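Local atomic coordinates of protocatechuate decarboxylase (Klebsiella pneumoniae, PDB entry 5O3M), a protein that probably decarboxylates 3,4-dihydroxybenzoic acid (protocatechuate) to catechol, as a member of the UbiD family of prenylated-flavin-dependent decarboxylases. Residues L420-V425 against A488-F493. Numbering follows the deposited sequence.
With 9JE (pentane-1,5-diol), chain H.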
ATOM      1  N   LEU A 420      12.314 -16.156   6.162  1.00 33.38           N
ATOM      2  CA  LEU A 420      12.382 -16.531   7.565  1.00 31.81           C
ATOM      3  C   LEU A 420      11.540 -17.775   7.779  1.00 28.22           C
ATOM      4  O   LEU A 420      10.373 -17.804   7.373  1.00 28.57           O
ATOM      5  CB  LEU A 420      11.869 -15.399   8.459  1.00 28.87           C
ATOM      6  CG  LEU A 420      12.570 -14.071   8.264  1.00 25.99           C
ATOM      7  CD1 LEU A 420      11.762 -12.977   8.934  1.00 21.60           C
ATOM      8  CD2 LEU A 420      13.956 -14.146   8.871  1.00 27.13           C
ATOM      9  N   VAL A 421      12.131 -18.801   8.414  1.00 25.86           N
ATOM     10  CA  VAL A 421      11.418 -20.039   8.700  1.00 23.83           C
ATOM     11  C   VAL A 421      11.766 -20.532  10.100  1.00 24.91           C
ATOM     12  O   VAL A 421      12.777 -20.149  10.693  1.00 24.28           O
ATOM     13  CB  VAL A 421      11.713 -21.144   7.657  1.00 30.44           C
ATOM     14  CG1 VAL A 421      11.329 -20.679   6.254  1.00 22.36           C
ATOM     15  CG2 VAL A 421      13.193 -21.595   7.729  1.00 29.22           C
ATOM     16  N   ASP A 422      10.918 -21.425  10.608  1.00 28.83           N
ATOM     17  CA  ASP A 422      11.081 -22.006  11.934  1.00 24.77           C
ATOM     18  C   ASP A 422      11.998 -23.226  11.894  1.00 25.53           C
ATOM     19  O   ASP A 422      12.416 -23.679  10.831  1.00 29.01           O
ATOM     20  CB  ASP A 422       9.713 -22.367  12.508  1.00 38.30           C
ATOM     21  CG  ASP A 422       8.883 -21.148  12.774  1.00 33.78           C
ATOM     22  OD1 ASP A 422       9.313 -20.372  13.644  1.00 30.43           O
ATOM     23  OD2 ASP A 422       7.855 -20.954  12.090  1.00 33.88           O
ATOM     24  N   GLU A 423      12.281 -23.786  13.076  1.00 27.20           N
ATOM     25  CA  GLU A 423      13.280 -24.838  13.188  1.00 35.53           C
ATOM     26  C   GLU A 423      12.810 -26.175  12.636  1.00 33.07           C
ATOM     27  O   GLU A 423      13.626 -27.091  12.558  1.00 32.79           O
ATOM     28  CB  GLU A 423      13.720 -25.022  14.644  1.00 33.04           C
ATOM     29  CG  GLU A 423      12.674 -25.663  15.544  1.00 35.94           C
ATOM     30  CD  GLU A 423      11.750 -24.647  16.220  1.00 39.92           C
ATOM     31  OE1 GLU A 423      11.624 -23.497  15.741  1.00 38.92           O
ATOM     32  OE2 GLU A 423      11.141 -25.016  17.244  1.00 43.81           O
ATOM     33  N   ASP A 424      11.541 -26.311  12.235  1.00 32.25           N
ATOM     34  CA  ASP A 424      11.053 -27.551  11.634  1.00 27.13           C
ATOM     35  C   ASP A 424      10.995 -27.484  10.110  1.00 26.40           C
ATOM     36  O   ASP A 424      10.337 -28.317   9.479  1.00 32.68           O
ATOM     37  CB  ASP A 424       9.674 -27.928  12.202  1.00 32.19           C
ATOM     38  CG  ASP A 424       8.618 -26.856  11.938  1.00 33.06           C
ATOM     39  OD1 ASP A 424       8.996 -25.750  11.486  1.00 32.16           O
ATOM     40  OD2 ASP A 424       7.415 -27.117  12.171  1.00 35.43           O
ATOM     41  N   VAL A 425      11.651 -26.501   9.503  1.00 30.48           N
ATOM     42  CA  VAL A 425      11.710 -26.366   8.052  1.00 29.59           C
ATOM     43  C   VAL A 425      13.156 -26.562   7.630  1.00 29.07           C
ATOM     44  O   VAL A 425      14.060 -25.937   8.192  1.00 28.19           O
ATOM     45  CB  VAL A 425      11.199 -24.996   7.565  1.00 31.20           C
ATOM     46  CG1 VAL A 425      11.243 -24.946   6.032  1.00 28.01           C
ATOM     47  CG2 VAL A 425       9.780 -24.682   8.094  1.00 29.03           C
ATOM     48  N   ALA A 488       1.671 -16.762  18.898  1.00 35.48           N
ATOM     49  CA  ALA A 488       0.424 -17.095  19.580  1.00 34.36           C
ATOM     50  C   ALA A 488      -0.290 -18.290  18.962  1.00 30.26           C
ATOM     51  O   ALA A 488      -1.124 -18.909  19.625  1.00 36.79           O
ATOM     52  CB  ALA A 488      -0.505 -15.870  19.575  1.00 31.25           C
ATOM     53  N   LEU A 489       0.016 -18.626  17.714  1.00 27.75           N
ATOM     54  CA  LEU A 489      -0.692 -19.667  16.980  1.00 29.04           C
ATOM     55  C   LEU A 489       0.099 -20.976  16.862  1.00 29.82           C
ATOM     56  O   LEU A 489      -0.362 -21.908  16.192  1.00 32.89           O
ATOM     57  CB  LEU A 489      -1.047 -19.146  15.590  1.00 29.79           C
ATOM     58  CG  LEU A 489      -1.681 -17.748  15.648  1.00 39.18           C
ATOM     59  CD1 LEU A 489      -1.814 -17.117  14.258  1.00 22.60           C
ATOM     60  CD2 LEU A 489      -3.055 -17.815  16.379  1.00 25.43           C
ATOM     61  N   LYS A 490       1.266 -21.078  17.503  1.00 30.60           N
ATOM     62  CA  LYS A 490       2.171 -22.197  17.217  1.00 27.68           C
ATOM     63  C   LYS A 490       1.529 -23.558  17.481  1.00 32.04           C
ATOM     64  O   LYS A 490       1.839 -24.522  16.779  1.00 41.09           O
ATOM     65  CB  LYS A 490       3.455 -22.017  18.013  1.00 29.17           C
ATOM     66  CG  LYS A 490       4.269 -20.782  17.484  1.00 30.25           C
ATOM     67  CD  LYS A 490       5.448 -20.425  18.384  1.00 41.02           C
ATOM     68  CE  LYS A 490       6.402 -21.613  18.504  1.00 40.96           C
ATOM     69  NZ  LYS A 490       7.260 -21.739  17.321  1.00 33.61           N
ATOM     70  N   SER A 491       0.583 -23.654  18.430  1.00 31.73           N
ATOM     71  CA  SER A 491      -0.048 -24.950  18.689  1.00 35.43           C
ATOM     72  C   SER A 491      -0.872 -25.452  17.505  1.00 34.01           C
ATOM     73  O   SER A 491      -1.165 -26.645  17.434  1.00 41.96           O
ATOM     74  CB  SER A 491      -0.923 -24.891  19.952  1.00 36.16           C
ATOM     75  OG  SER A 491      -2.090 -24.110  19.723  1.00 57.02           O
ATOM     76  N   HIS A 492      -1.241 -24.584  16.570  1.00 30.27           N
ATOM     77  CA  HIS A 492      -2.019 -24.995  15.412  1.00 32.21           C
ATOM     78  C   HIS A 492      -1.153 -25.410  14.227  1.00 36.68           C
ATOM     79  O   HIS A 492      -1.703 -25.792  13.190  1.00 33.34           O
ATOM     80  CB  HIS A 492      -2.965 -23.854  14.990  1.00 35.22           C
ATOM     81  CG  HIS A 492      -4.059 -23.610  15.978  1.00 45.35           C
ATOM     82  ND1 HIS A 492      -3.940 -22.706  17.015  1.00 44.78           N
ATOM     83  CD2 HIS A 492      -5.259 -24.214  16.140  1.00 43.30           C
ATOM     84  CE1 HIS A 492      -5.035 -22.742  17.751  1.00 43.89           C
ATOM     85  NE2 HIS A 492      -5.849 -23.649  17.242  1.00 45.98           N
ATOM     86  N   PHE A 493       0.181 -25.340  14.348  1.00 31.61           N
ATOM     87  CA  PHE A 493       1.059 -25.484  13.190  1.00 32.77           C
ATOM     88  C   PHE A 493       2.099 -26.580  13.384  1.00 34.97           C
ATOM     89  O   PHE A 493       3.187 -26.513  12.779  1.00 36.60           O
ATOM     90  CB  PHE A 493       1.750 -24.158  12.861  1.00 25.32           C
ATOM     91  CG  PHE A 493       0.861 -23.170  12.147  1.00 30.70           C
ATOM     92  CD1 PHE A 493      -0.073 -22.423  12.853  1.00 29.39           C
ATOM     93  CD2 PHE A 493       0.972 -22.973  10.772  1.00 30.15           C
ATOM     94  CE1 PHE A 493      -0.904 -21.483  12.195  1.00 31.10           C
ATOM     95  CE2 PHE A 493       0.152 -22.024  10.110  1.00 34.15           C
ATOM     96  CZ  PHE A 493      -0.783 -21.289  10.829  1.00 29.56           C
TER
HETATM   97  C02 9JE H 602       6.774 -24.116  14.118  1.00 38.46           C
HETATM   98  C03 9JE H 602       7.847 -24.804  14.943  1.00 33.71           C
HETATM   99  C04 9JE H 602       7.409 -26.080  15.651  1.00 33.57           C
HETATM  100  C05 9JE H 602       8.720 -26.796  16.059  1.00 40.98           C
HETATM  101  C06 9JE H 602       8.402 -28.039  16.880  1.00 40.27           C
HETATM  102  O01 9JE H 602       6.031 -23.374  15.059  1.00 47.47           O
HETATM  103  O07 9JE H 602       7.068 -28.398  16.457  1.00 51.87           O
HETATM  104  O   HOH W   1      10.033 -21.171  16.121  1.00 29.17           O
HETATM  105  O   HOH W   2       7.337 -19.681  15.345  1.00 29.61           O
HETATM  106  O   HOH W   3       9.235 -23.507  18.615  1.00 35.45           O
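Lys490 reaches across toward the carboxylates of Asp422 and Glu423, but the charges stop short of a salt bridge: NZ of Lys490 lies 4.4 Å from OD1 of Asp422. One water sits between Asp422 OD1 and the ammonium, 2.7 Å from OD1 and 2.9 Å from NZ. A second ties Glu423 OE2 to NZ, and a third touches OD1, Glu423 OE1 and, weakly, NZ. The lysine starts out extended, then bends at its last two torsions (chi3 59°, chi4 79°), which swings NZ over to O01 of a bound pentane-1,5-diol; the hydrogen bond from NZ to O01 is 3.0 Å. Glu423 bends at chi2 (-90°), bringing OE2 within 3.2 Å of diol C05, a close contact and not a bond. Asp424 lays its carboxylate against the middle of the diol chain, OD2 3.6 Å from C04, while CB of Asp422 packs on C02. These four residues, with Arg440 and Val485, line the diol pocket in the region of the UbiD C-terminal domain. Both aspartates have firmer partners there: Asp422 OD2 accepts from the backbone N of Val485, and Asp424 OD2 forms a salt bridge with Arg440, which probably helps offset the gathered negative charge. Asp422 to Val425 make a type I turn leaving strand 417-422, which lies between strands 385-390 and 475-482 in the mixed sheet; Val425 packs on helix 430-439. The 3-10 segment carrying Lys490 belongs to the loop between strand 475-482 and helix 508-512, with Phe493 packed against Pro460 of a second subunit.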